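Local coordinates for protein MAR1 Ribonuclease (Caenorhabditis elegans, PDB 2B34) that is a member of the isochorismatase family and probably acts as a hydrolase, perhaps a ribonuclease, at residues K25-S28 with Y32-E35; I37-R42 with V133-S138; T142-A147 with P189-V194. All blocks are in the same frame, centred on the assembly; numbering follows the deposited sequence.

Contact 1: K25-S28 with Y32-E35; sequences KFAS and YFPE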
ATOM      1  N   LYS A  25      -5.239  22.084  24.109  1.00 22.43           N
ATOM      2  CA  LYS A  25      -4.123  22.840  23.525  1.00 23.01           C
ATOM      3  C   LYS A  25      -3.650  22.345  22.152  1.00 22.88           C
ATOM      4  O   LYS A  25      -2.804  22.977  21.522  1.00 22.83           O
ATOM      5  CB  LYS A  25      -2.940  22.883  24.497  1.00 23.22           C
ATOM      6  CG  LYS A  25      -3.084  23.886  25.636  1.00 25.02           C
ATOM      7  CD  LYS A  25      -2.744  25.301  25.172  1.00 27.71           C
ATOM      8  CE  LYS A  25      -1.944  26.067  26.227  1.00 29.34           C
ATOM      9  NZ  LYS A  25      -0.512  25.626  26.279  1.00 30.29           N
ATOM     10  N   PHE A  26      -4.195  21.223  21.695  1.00 22.90           N
ATOM     11  CA  PHE A  26      -3.865  20.675  20.382  1.00 22.83           C
ATOM     12  C   PHE A  26      -4.756  21.231  19.279  1.00 22.48           C
ATOM     13  O   PHE A  26      -4.465  21.041  18.096  1.00 22.49           O
ATOM     14  CB  PHE A  26      -4.037  19.162  20.383  1.00 23.15           C
ATOM     15  CG  PHE A  26      -2.919  18.415  21.037  1.00 24.05           C
ATOM     16  CD1 PHE A  26      -1.723  18.195  20.360  1.00 24.78           C
ATOM     17  CD2 PHE A  26      -3.080  17.882  22.314  1.00 24.80           C
ATOM     18  CE1 PHE A  26      -0.693  17.479  20.957  1.00 25.19           C
ATOM     19  CE2 PHE A  26      -2.058  17.162  22.917  1.00 24.98           C
ATOM     20  CZ  PHE A  26      -0.862  16.962  22.237  1.00 24.91           C
ATOM     21  N   ALA A  27      -5.843  21.898  19.670  1.00 22.13           N
ATOM     22  CA  ALA A  27      -6.904  22.306  18.735  1.00 21.93           C
ATOM     23  C   ALA A  27      -6.419  23.003  17.468  1.00 21.70           C
ATOM     24  O   ALA A  27      -6.942  22.755  16.384  1.00 21.43           O
ATOM     25  CB  ALA A  27      -7.957  23.163  19.440  1.00 21.82           C
ATOM     26  N   SER A  28      -5.423  23.868  17.608  1.00 21.67           N
ATOM     27  CA  SER A  28      -4.971  24.680  16.488  1.00 21.91           C
ATOM     28  C   SER A  28      -3.732  24.100  15.797  1.00 21.76           C
ATOM     29  O   SER A  28      -3.240  24.667  14.825  1.00 21.89           O
ATOM     30  CB  SER A  28      -4.738  26.126  16.942  1.00 21.88           C
ATOM     31  OG  SER A  28      -3.467  26.278  17.539  1.00 23.40           O
ATOM     32  N   TYR A  32      -7.336  18.700  10.576  1.00 16.96           N
ATOM     33  CA  TYR A  32      -8.710  18.216  10.756  1.00 16.91           C
ATOM     34  C   TYR A  32      -9.087  17.955  12.218  1.00 16.94           C
ATOM     35  O   TYR A  32      -9.765  16.970  12.526  1.00 16.96           O
ATOM     36  CB  TYR A  32      -8.979  16.960   9.907  1.00 16.84           C
ATOM     37  CG  TYR A  32      -8.582  17.083   8.454  1.00 16.72           C
ATOM     38  CD1 TYR A  32      -9.440  17.669   7.520  1.00 16.68           C
ATOM     39  CD2 TYR A  32      -7.349  16.607   8.010  1.00 16.65           C
ATOM     40  CE1 TYR A  32      -9.075  17.776   6.175  1.00 16.31           C
ATOM     41  CE2 TYR A  32      -6.977  16.710   6.674  1.00 16.49           C
ATOM     42  CZ  TYR A  32      -7.841  17.295   5.764  1.00 16.28           C
ATOM     43  OH  TYR A  32      -7.466  17.391   4.443  1.00 16.61           O
ATOM     44  N   PHE A  33      -8.658  18.837  13.119  1.00 17.12           N
ATOM     45  CA  PHE A  33      -8.977  18.669  14.538  1.00 17.18           C
ATOM     46  C   PHE A  33     -10.498  18.613  14.799  1.00 17.19           C
ATOM     47  O   PHE A  33     -10.976  17.675  15.440  1.00 17.10           O
ATOM     48  CB  PHE A  33      -8.286  19.734  15.402  1.00 17.19           C
ATOM     49  CG  PHE A  33      -8.378  19.465  16.880  1.00 17.21           C
ATOM     50  CD1 PHE A  33      -7.522  18.550  17.489  1.00 17.56           C
ATOM     51  CD2 PHE A  33      -9.327  20.118  17.663  1.00 16.50           C
ATOM     52  CE1 PHE A  33      -7.602  18.294  18.862  1.00 16.86           C
ATOM     53  CE2 PHE A  33      -9.417  19.866  19.034  1.00 16.79           C
ATOM     54  CZ  PHE A  33      -8.550  18.955  19.635  1.00 17.05           C
ATOM     55  N   PRO A  34     -11.263  19.603  14.291  1.00 17.30           N
ATOM     56  CA  PRO A  34     -12.714  19.562  14.501  1.00 17.13           C
ATOM     57  C   PRO A  34     -13.400  18.290  13.986  1.00 17.21           C
ATOM     58  O   PRO A  34     -14.306  17.771  14.646  1.00 17.16           O
ATOM     59  CB  PRO A  34     -13.203  20.799  13.743  1.00 17.39           C
ATOM     60  CG  PRO A  34     -12.030  21.736  13.773  1.00 17.27           C
ATOM     61  CD  PRO A  34     -10.867  20.817  13.548  1.00 17.28           C
ATOM     62  N   GLU A  35     -12.970  17.802  12.823  1.00 17.17           N
ATOM     63  CA  GLU A  35     -13.534  16.589  12.211  1.00 16.94           C
ATOM     64  C   GLU A  35     -13.281  15.359  13.082  1.00 16.83           C
ATOM     65  O   GLU A  35     -14.180  14.553  13.335  1.00 16.80           O
ATOM     66  CB  GLU A  35     -12.921  16.364  10.820  1.00 16.74           C
ATOM     67  CG  GLU A  35     -13.363  17.352   9.744  1.00 16.66           C
ATOM     68  CD  GLU A  35     -12.483  18.592   9.633  1.00 17.15           C
ATOM     69  OE1 GLU A  35     -11.836  18.987  10.621  1.00 18.04           O
ATOM     70  OE2 GLU A  35     -12.449  19.190   8.540  1.00 17.52           O
TER

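Contact 2: I37-R42 with V133-S138; sequences ITTSRR and VDAVSS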
ATOM      1  N   ILE A  37     -12.576  15.269  16.272  1.00 17.17           N
ATOM      2  CA  ILE A  37     -13.362  15.372  17.505  1.00 17.27           C
ATOM      3  C   ILE A  37     -14.784  14.857  17.281  1.00 17.31           C
ATOM      4  O   ILE A  37     -15.268  14.018  18.041  1.00 17.19           O
ATOM      5  CB  ILE A  37     -13.402  16.831  18.054  1.00 17.45           C
ATOM      6  CG1 ILE A  37     -12.008  17.291  18.521  1.00 17.39           C
ATOM      7  CG2 ILE A  37     -14.482  16.991  19.155  1.00 17.12           C
ATOM      8  CD1 ILE A  37     -11.277  16.344  19.491  1.00 18.58           C
ATOM      9  N   THR A  38     -15.440  15.354  16.231  1.00 17.26           N
ATOM     10  CA  THR A  38     -16.777  14.885  15.864  1.00 17.39           C
ATOM     11  C   THR A  38     -16.811  13.364  15.707  1.00 16.81           C
ATOM     12  O   THR A  38     -17.704  12.696  16.230  1.00 16.98           O
ATOM     13  CB  THR A  38     -17.291  15.565  14.567  1.00 17.30           C
ATOM     14  OG1 THR A  38     -17.396  16.974  14.786  1.00 19.10           O
ATOM     15  CG2 THR A  38     -18.660  15.035  14.171  1.00 17.24           C
ATOM     16  N   THR A  39     -15.828  12.826  14.993  1.00 16.52           N
ATOM     17  CA  THR A  39     -15.777  11.394  14.709  1.00 16.19           C
ATOM     18  C   THR A  39     -15.373  10.578  15.945  1.00 15.96           C
ATOM     19  O   THR A  39     -15.935   9.511  16.184  1.00 15.73           O
ATOM     20  CB  THR A  39     -14.863  11.101  13.502  1.00 15.99           C
ATOM     21  OG1 THR A  39     -15.304  11.884  12.391  1.00 16.61           O
ATOM     22  CG2 THR A  39     -14.924   9.638  13.112  1.00 16.10           C
ATOM     23  N   SER A  40     -14.421  11.086  16.727  1.00 15.82           N
ATOM     24  CA  SER A  40     -14.070  10.451  18.006  1.00 16.10           C
ATOM     25  C   SER A  40     -15.273  10.410  18.953  1.00 16.09           C
ATOM     26  O   SER A  40     -15.451   9.435  19.679  1.00 16.18           O
ATOM     27  CB  SER A  40     -12.876  11.140  18.680  1.00 16.04           C
ATOM     28  OG  SER A  40     -11.700  11.028  17.887  1.00 16.61           O
ATOM     29  N   ARG A  41     -16.099  11.457  18.936  1.00 16.13           N
ATOM     30  CA  ARG A  41     -17.336  11.478  19.740  1.00 16.25           C
ATOM     31  C   ARG A  41     -18.315  10.372  19.325  1.00 16.21           C
ATOM     32  O   ARG A  41     -19.013   9.809  20.171  1.00 16.65           O
ATOM     33  CB  ARG A  41     -17.995  12.867  19.704  1.00 16.07           C
ATOM     34  CG  ARG A  41     -19.322  13.012  20.487  1.00 16.59           C
ATOM     35  CD  ARG A  41     -19.209  12.688  21.991  1.00 15.86           C
ATOM     36  NE  ARG A  41     -20.537  12.555  22.594  1.00 16.60           N
ATOM     37  CZ  ARG A  41     -21.230  13.557  23.136  1.00 16.52           C
ATOM     38  NH1 ARG A  41     -20.722  14.781  23.179  1.00 15.30           N
ATOM     39  NH2 ARG A  41     -22.438  13.334  23.637  1.00 16.79           N
ATOM     40  N   ARG A  42     -18.352  10.051  18.030  1.00 16.35           N
ATOM     41  CA  ARG A  42     -19.183   8.947  17.523  1.00 16.33           C
ATOM     42  C   ARG A  42     -18.792   7.598  18.122  1.00 16.48           C
ATOM     43  O   ARG A  42     -19.664   6.801  18.490  1.00 16.28           O
ATOM     44  CB  ARG A  42     -19.134   8.870  15.993  1.00 16.18           C
ATOM     45  CG  ARG A  42     -19.852  10.003  15.303  1.00 16.51           C
ATOM     46  CD  ARG A  42     -19.605   9.994  13.804  1.00 16.96           C
ATOM     47  NE  ARG A  42     -20.329  11.078  13.138  1.00 16.53           N
ATOM     48  CZ  ARG A  42     -20.808  11.015  11.901  1.00 16.05           C
ATOM     49  NH1 ARG A  42     -20.664   9.912  11.176  1.00 16.29           N
ATOM     50  NH2 ARG A  42     -21.448  12.052  11.390  1.00 16.95           N
ATOM     51  N   VAL A 133      -9.032   5.670  11.234  1.00 14.47           N
ATOM     52  CA  VAL A 133      -8.266   6.662  10.473  1.00 13.90           C
ATOM     53  C   VAL A 133      -8.944   8.034  10.355  1.00 13.90           C
ATOM     54  O   VAL A 133      -8.265   9.059  10.261  1.00 13.73           O
ATOM     55  CB  VAL A 133      -7.859   6.128   9.059  1.00 14.02           C
ATOM     56  CG1 VAL A 133      -6.951   4.905   9.178  1.00 13.45           C
ATOM     57  CG2 VAL A 133      -9.086   5.814   8.200  1.00 13.97           C
ATOM     58  N   ASP A 134     -10.275   8.054  10.370  1.00 13.72           N
ATOM     59  CA  ASP A 134     -11.014   9.317  10.322  1.00 13.68           C
ATOM     60  C   ASP A 134     -11.195   9.977  11.701  1.00 13.98           C
ATOM     61  O   ASP A 134     -11.899  10.984  11.840  1.00 13.91           O
ATOM     62  CB  ASP A 134     -12.344   9.172   9.563  1.00 13.39           C
ATOM     63  CG  ASP A 134     -13.211   8.011  10.053  1.00 13.41           C
ATOM     64  OD1 ASP A 134     -12.731   7.134  10.799  1.00 12.96           O
ATOM     65  OD2 ASP A 134     -14.397   7.976   9.665  1.00 14.43           O
ATOM     66  N   ALA A 135     -10.535   9.407  12.706  1.00 14.27           N
ATOM     67  CA  ALA A 135     -10.543   9.936  14.064  1.00 14.24           C
ATOM     68  C   ALA A 135      -9.110  10.034  14.597  1.00 14.57           C
ATOM     69  O   ALA A 135      -8.891  10.246  15.797  1.00 14.87           O
ATOM     70  CB  ALA A 135     -11.403   9.056  14.962  1.00 14.04           C
ATOM     71  N   VAL A 136      -8.142   9.887  13.690  1.00 14.74           N
ATOM     72  CA  VAL A 136      -6.709   9.932  14.014  1.00 14.95           C
ATOM     73  C   VAL A 136      -5.993  10.907  13.066  1.00 15.18           C
ATOM     74  O   VAL A 136      -6.186  10.853  11.849  1.00 15.57           O
ATOM     75  CB  VAL A 136      -6.066   8.513  13.947  1.00 14.98           C
ATOM     76  CG1 VAL A 136      -4.538   8.579  14.016  1.00 14.91           C
ATOM     77  CG2 VAL A 136      -6.595   7.622  15.067  1.00 14.47           C
ATOM     78  N   SER A 137      -5.184  11.804  13.627  1.00 15.07           N
ATOM     79  CA  SER A 137      -4.488  12.816  12.830  1.00 15.21           C
ATOM     80  C   SER A 137      -3.182  13.320  13.473  1.00 15.24           C
ATOM     81  O   SER A 137      -2.850  12.939  14.595  1.00 15.11           O
ATOM     82  CB  SER A 137      -5.426  13.991  12.535  1.00 14.99           C
ATOM     83  OG  SER A 137      -4.891  14.816  11.522  1.00 14.82           O
ATOM     84  N   SER A 138      -2.462  14.175  12.742  1.00 15.37           N
ATOM     85  CA  SER A 138      -1.200  14.770  13.194  1.00 15.45           C
ATOM     86  C   SER A 138      -1.158  16.254  12.833  1.00 15.52           C
ATOM     87  O   SER A 138      -2.045  16.751  12.141  1.00 15.60           O
ATOM     88  CB  SER A 138      -0.005  14.078  12.525  1.00 15.32           C
ATOM     89  OG  SER A 138       0.064  12.705  12.852  1.00 16.12           O
TER
HETATM   90  O   HOH W   1     -13.733  12.685  10.523  1.00 13.77           O

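Contact 3: T142-A147 with P189-V194; sequences TDRHFA and PDTGLV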
ATOM      1  N   THR A 142       2.028  14.599   6.167  1.00 14.64           N
ATOM      2  CA  THR A 142       3.023  13.570   5.861  1.00 14.83           C
ATOM      3  C   THR A 142       3.212  12.625   7.045  1.00 14.52           C
ATOM      4  O   THR A 142       3.270  11.401   6.867  1.00 14.49           O
ATOM      5  CB  THR A 142       4.370  14.202   5.422  1.00 14.81           C
ATOM      6  OG1 THR A 142       4.146  15.033   4.277  1.00 16.15           O
ATOM      7  CG2 THR A 142       5.401  13.133   5.056  1.00 14.92           C
ATOM      8  N   ASP A 143       3.296  13.198   8.244  1.00 14.33           N
ATOM      9  CA  ASP A 143       3.404  12.424   9.486  1.00 14.43           C
ATOM     10  C   ASP A 143       2.230  11.458   9.664  1.00 14.30           C
ATOM     11  O   ASP A 143       2.434  10.285   9.976  1.00 14.50           O
ATOM     12  CB  ASP A 143       3.518  13.362  10.697  1.00 14.28           C
ATOM     13  CG  ASP A 143       4.931  13.896  10.895  1.00 14.83           C
ATOM     14  OD1 ASP A 143       5.887  13.271  10.388  1.00 15.56           O
ATOM     15  OD2 ASP A 143       5.088  14.942  11.559  1.00 14.00           O
ATOM     16  N   ARG A 144       1.016  11.967   9.457  1.00 14.36           N
ATOM     17  CA  ARG A 144      -0.221  11.186   9.546  1.00 14.19           C
ATOM     18  C   ARG A 144      -0.263  10.073   8.492  1.00 14.53           C
ATOM     19  O   ARG A 144      -0.584   8.921   8.805  1.00 14.44           O
ATOM     20  CB  ARG A 144      -1.433  12.110   9.369  1.00 14.20           C
ATOM     21  CG  ARG A 144      -2.796  11.447   9.596  1.00 13.98           C
ATOM     22  CD  ARG A 144      -3.935  12.344   9.125  1.00 13.83           C
ATOM     23  NE  ARG A 144      -5.246  11.735   9.358  1.00 13.18           N
ATOM     24  CZ  ARG A 144      -6.374  12.110   8.762  1.00 12.54           C
ATOM     25  NH1 ARG A 144      -6.370  13.089   7.863  1.00 12.53           N
ATOM     26  NH2 ARG A 144      -7.512  11.487   9.050  1.00 11.84           N
ATOM     27  N   HIS A 145       0.057  10.435   7.249  1.00 14.53           N
ATOM     28  CA  HIS A 145       0.045   9.502   6.122  1.00 14.73           C
ATOM     29  C   HIS A 145       0.910   8.281   6.406  1.00 14.40           C
ATOM     30  O   HIS A 145       0.461   7.143   6.275  1.00 14.20           O
ATOM     31  CB  HIS A 145       0.527  10.206   4.846  1.00 14.83           C
ATOM     32  CG  HIS A 145       0.340   9.399   3.595  1.00 16.43           C
ATOM     33  ND1 HIS A 145       1.346   8.630   3.048  1.00 18.78           N
ATOM     34  CD2 HIS A 145      -0.729   9.254   2.777  1.00 16.81           C
ATOM     35  CE1 HIS A 145       0.902   8.038   1.953  1.00 18.33           C
ATOM     36  NE2 HIS A 145      -0.356   8.400   1.766  1.00 18.67           N
ATOM     37  N   PHE A 146       2.152   8.525   6.813  1.00 13.99           N
ATOM     38  CA  PHE A 146       3.080   7.437   7.056  1.00 13.87           C
ATOM     39  C   PHE A 146       2.890   6.771   8.409  1.00 13.76           C
ATOM     40  O   PHE A 146       3.323   5.641   8.596  1.00 13.64           O
ATOM     41  CB  PHE A 146       4.525   7.889   6.820  1.00 13.96           C
ATOM     42  CG  PHE A 146       4.859   8.035   5.364  1.00 14.09           C
ATOM     43  CD1 PHE A 146       5.289   6.933   4.625  1.00 13.81           C
ATOM     44  CD2 PHE A 146       4.696   9.259   4.717  1.00 13.87           C
ATOM     45  CE1 PHE A 146       5.573   7.051   3.265  1.00 13.37           C
ATOM     46  CE2 PHE A 146       4.980   9.389   3.358  1.00 14.01           C
ATOM     47  CZ  PHE A 146       5.423   8.282   2.632  1.00 13.84           C
ATOM     48  N   ALA A 147       2.226   7.463   9.338  1.00 13.85           N
ATOM     49  CA  ALA A 147       1.814   6.845  10.598  1.00 14.12           C
ATOM     50  C   ALA A 147       0.962   5.625  10.291  1.00 14.26           C
ATOM     51  O   ALA A 147       1.216   4.547  10.818  1.00 14.14           O
ATOM     52  CB  ALA A 147       1.041   7.819  11.460  1.00 13.64           C
ATOM     53  N   PRO A 189     -17.228  13.269   8.867  1.00 19.68           N
ATOM     54  CA  PRO A 189     -16.588  14.340   8.109  1.00 19.62           C
ATOM     55  C   PRO A 189     -15.305  13.877   7.417  1.00 19.34           C
ATOM     56  O   PRO A 189     -14.505  13.144   8.011  1.00 19.46           O
ATOM     57  CB  PRO A 189     -16.269  15.385   9.182  1.00 19.73           C
ATOM     58  CG  PRO A 189     -17.256  15.125  10.266  1.00 20.03           C
ATOM     59  CD  PRO A 189     -17.434  13.647  10.279  1.00 19.83           C
ATOM     60  N   ASP A 190     -15.133  14.307   6.169  1.00 19.00           N
ATOM     61  CA  ASP A 190     -13.962  13.987   5.361  1.00 18.66           C
ATOM     62  C   ASP A 190     -12.689  14.571   5.953  1.00 18.14           C
ATOM     63  O   ASP A 190     -12.672  15.716   6.405  1.00 18.28           O
ATOM     64  CB  ASP A 190     -14.144  14.522   3.937  1.00 18.91           C
ATOM     65  CG  ASP A 190     -12.911  14.306   3.069  1.00 19.33           C
ATOM     66  OD1 ASP A 190     -12.772  13.205   2.504  1.00 19.56           O
ATOM     67  OD2 ASP A 190     -12.082  15.235   2.957  1.00 19.81           O
ATOM     68  N   THR A 191     -11.620  13.781   5.933  1.00 17.83           N
ATOM     69  CA  THR A 191     -10.305  14.250   6.367  1.00 17.28           C
ATOM     70  C   THR A 191      -9.215  14.061   5.304  1.00 17.22           C
ATOM     71  O   THR A 191      -8.043  13.837   5.624  1.00 16.98           O
ATOM     72  CB  THR A 191      -9.885  13.621   7.719  1.00 17.29           C
ATOM     73  OG1 THR A 191      -9.776  12.201   7.577  1.00 17.05           O
ATOM     74  CG2 THR A 191     -10.906  13.945   8.801  1.00 16.47           C
ATOM     75  N   GLY A 192      -9.620  14.164   4.037  1.00 17.33           N
ATOM     76  CA  GLY A 192      -8.701  14.156   2.894  1.00 17.27           C
ATOM     77  C   GLY A 192      -7.876  12.899   2.665  1.00 17.32           C
ATOM     78  O   GLY A 192      -6.799  12.959   2.056  1.00 17.47           O
ATOM     79  N   LEU A 193      -8.385  11.763   3.134  1.00 16.99           N
ATOM     80  CA  LEU A 193      -7.645  10.500   3.087  1.00 16.88           C
ATOM     81  C   LEU A 193      -7.663   9.803   1.722  1.00 16.64           C
ATOM     82  O   LEU A 193      -6.824   8.948   1.449  1.00 16.57           O
ATOM     83  CB  LEU A 193      -8.157   9.548   4.169  1.00 16.72           C
ATOM     84  CG  LEU A 193      -7.837   9.929   5.618  1.00 17.20           C
ATOM     85  CD1 LEU A 193      -8.717   9.152   6.582  1.00 15.82           C
ATOM     86  CD2 LEU A 193      -6.349   9.732   5.939  1.00 16.57           C
ATOM     87  N   VAL A 194      -8.620  10.167   0.876  1.00 16.54           N
ATOM     88  CA  VAL A 194      -8.785   9.519  -0.421  1.00 16.44           C
ATOM     89  C   VAL A 194      -8.147  10.365  -1.525  1.00 16.55           C
ATOM     90  O   VAL A 194      -8.463  11.550  -1.650  1.00 16.28           O
ATOM     91  CB  VAL A 194     -10.279   9.257  -0.743  1.00 16.42           C
ATOM     92  CG1 VAL A 194     -10.424   8.396  -2.002  1.00 16.59           C
ATOM     93  CG2 VAL A 194     -10.952   8.585   0.428  1.00 16.13           C
TER

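Contact 1: K25-S28 with Y32-E35
The backbone carbonyl oxygen of Ala27 lies against the root of the Phe33 side chain, where Ala27 O comes within 3.4 Å of Phe33 CB and 3.6 Å of Phe33 CG. These are packing contacts, and no polar bond holds the two segments together. The centre of the contact is a CH-pi interaction: Ala27 CA sits over one face of the Phe33 ring, 3.5 Å from the ring centroid and 15° off the ring normal. Ala27 CB lies by the CD2-CE2 side of the ring, 3.6 Å from Phe33 CE2. The Phe26 carbonyl oxygen lies over the same face, and Phe26 CB meets Phe33 CE1 at 4.0 Å, while the Phe26 ring itself turns away. Phe33 reaches back to the loop because its CG stands anti to the backbone N (chi1 -170°). Both phenylalanines also pack on Ile109 of strand 103-109, and Phe33 touches Val68. Replacing Phe33 by an alanine would probably open a gap beneath Ala27 and leave the backbone of 26-27 without its apolar seat. Tyr32 is the N-cap residue of helix 33-49, which places Phe33 in the first turn. The loop after strand 15-20 thus settles on the start of the helix, probably by dispersion and the CH-pi contact, an attachment that depends on shape more than on charge.

Contact 2: I37-R42 with V133-S138
Helix 33-49 passes the corner at 133-135 of strand 128-137, and the nearest approach of the backbones is Ser40 CA to Ala135 CA, 5.3 Å. The chain bends at this corner, so the Asp134 carbonyl and the Ala135 methyl are both presented to the helix. Thr39 meets the first of these: Thr39 CB lies 3.4 Å from Asp134 O. The Thr39 and Asp134 side chains cross at about a right angle, with Thr39 CG2 3.9 Å from Asp134 OD2. The same methyl touches Ala135 CB. With CG2 anti to the backbone N, the Thr39 hydroxyl is left beside that N (chi1 -55°), where OG1 bonds to Glu35 O one turn back. A water joins the two segments, 2.6 Å from Thr39 OG1 and within 2.8 Å of Asp134 O, to which it probably donates. Ser40 OG, bonded to Ile36 O, rests 3.5 Å from Ala135 CB. Asp134 OD2 turns to Ser161 OG, and Ala135 also packs on Val107 of strand 103-109. Helix 33-49 is thus packed against a corner of the parallel sheet by Thr39 carbons and the Ser40 hydroxyl, with a water as the polar bridge.

Contact 3: T142-A147 with P189-V194
Arg144 grips Thr191 end-on, with one terminal nitrogen to each of two oxygens. Arg144 NH2 donates to Thr191 OG1 at 2.8 Å, almost straight at 172° and in the guanidinium plane. Arg144 NH1 donates to Thr191 O at 2.9 Å, a more bent bond (143°) that lands on a lone pair in the carbonyl plane, though the oxygen is tilted somewhat from the plane of the guanidinium. Leu193 lies over one face of that group: its CD2 is 3.6 Å above the guanidinium plane, over the centre, and Leu193 CD1 is 3.6 Å from Arg144 NH2. Arginine and leucine side chains cross at about a right angle. The Arg144 chain runs extended from CG to NE, with CG anti to the backbone N (chi1 -173°), and this carries the guanidinium from helix 141-154 across to the C-terminal loop.

In the alpha/beta fold of this family, here a six-stranded parallel sheet flanked by helices, that helix follows strand 128-137, and Arg144 also bonds back to the strand: NE donates to Val136 O and NH2 to Val133 O. NH2 therefore serves two acceptors, and the four bonds, from NE, NH1 and NH2, are likely to fix the rotation of the guanidinium.

Further out, Asp190 OD2 accepts from Gly192 N at 2.9 Å, forming an Asx turn in which Gly192 has a positive phi. Tyr32 packs on both Arg144 and Thr191. Other subunits meet the loop too: Phe146 of the third subunit packs on Leu193, and Gly192 O accepts from Ser197 OG of the fourth.

How the contacts relate
From the N terminus, contact 1 closes a three-residue turn within the loop that leads from strand 15-20 into helix 33-49. Contact 2 then carries the next turns of the same helix to strand 128-137, closing about 90 residues of chain. Helix 141-154 follows that strand directly, and contact 3 brings the C-terminal loop at 189-194 back to it, closing about 40 more. The three are in series: none nests within or crosses another. In space they adjoin, since the 189-194 loop returns to the start of helix 33-49, Pro189 against Glu35 and Thr39. Together they join helix 33-49, strand 128-137, helix 141-154 and the C-terminal loop.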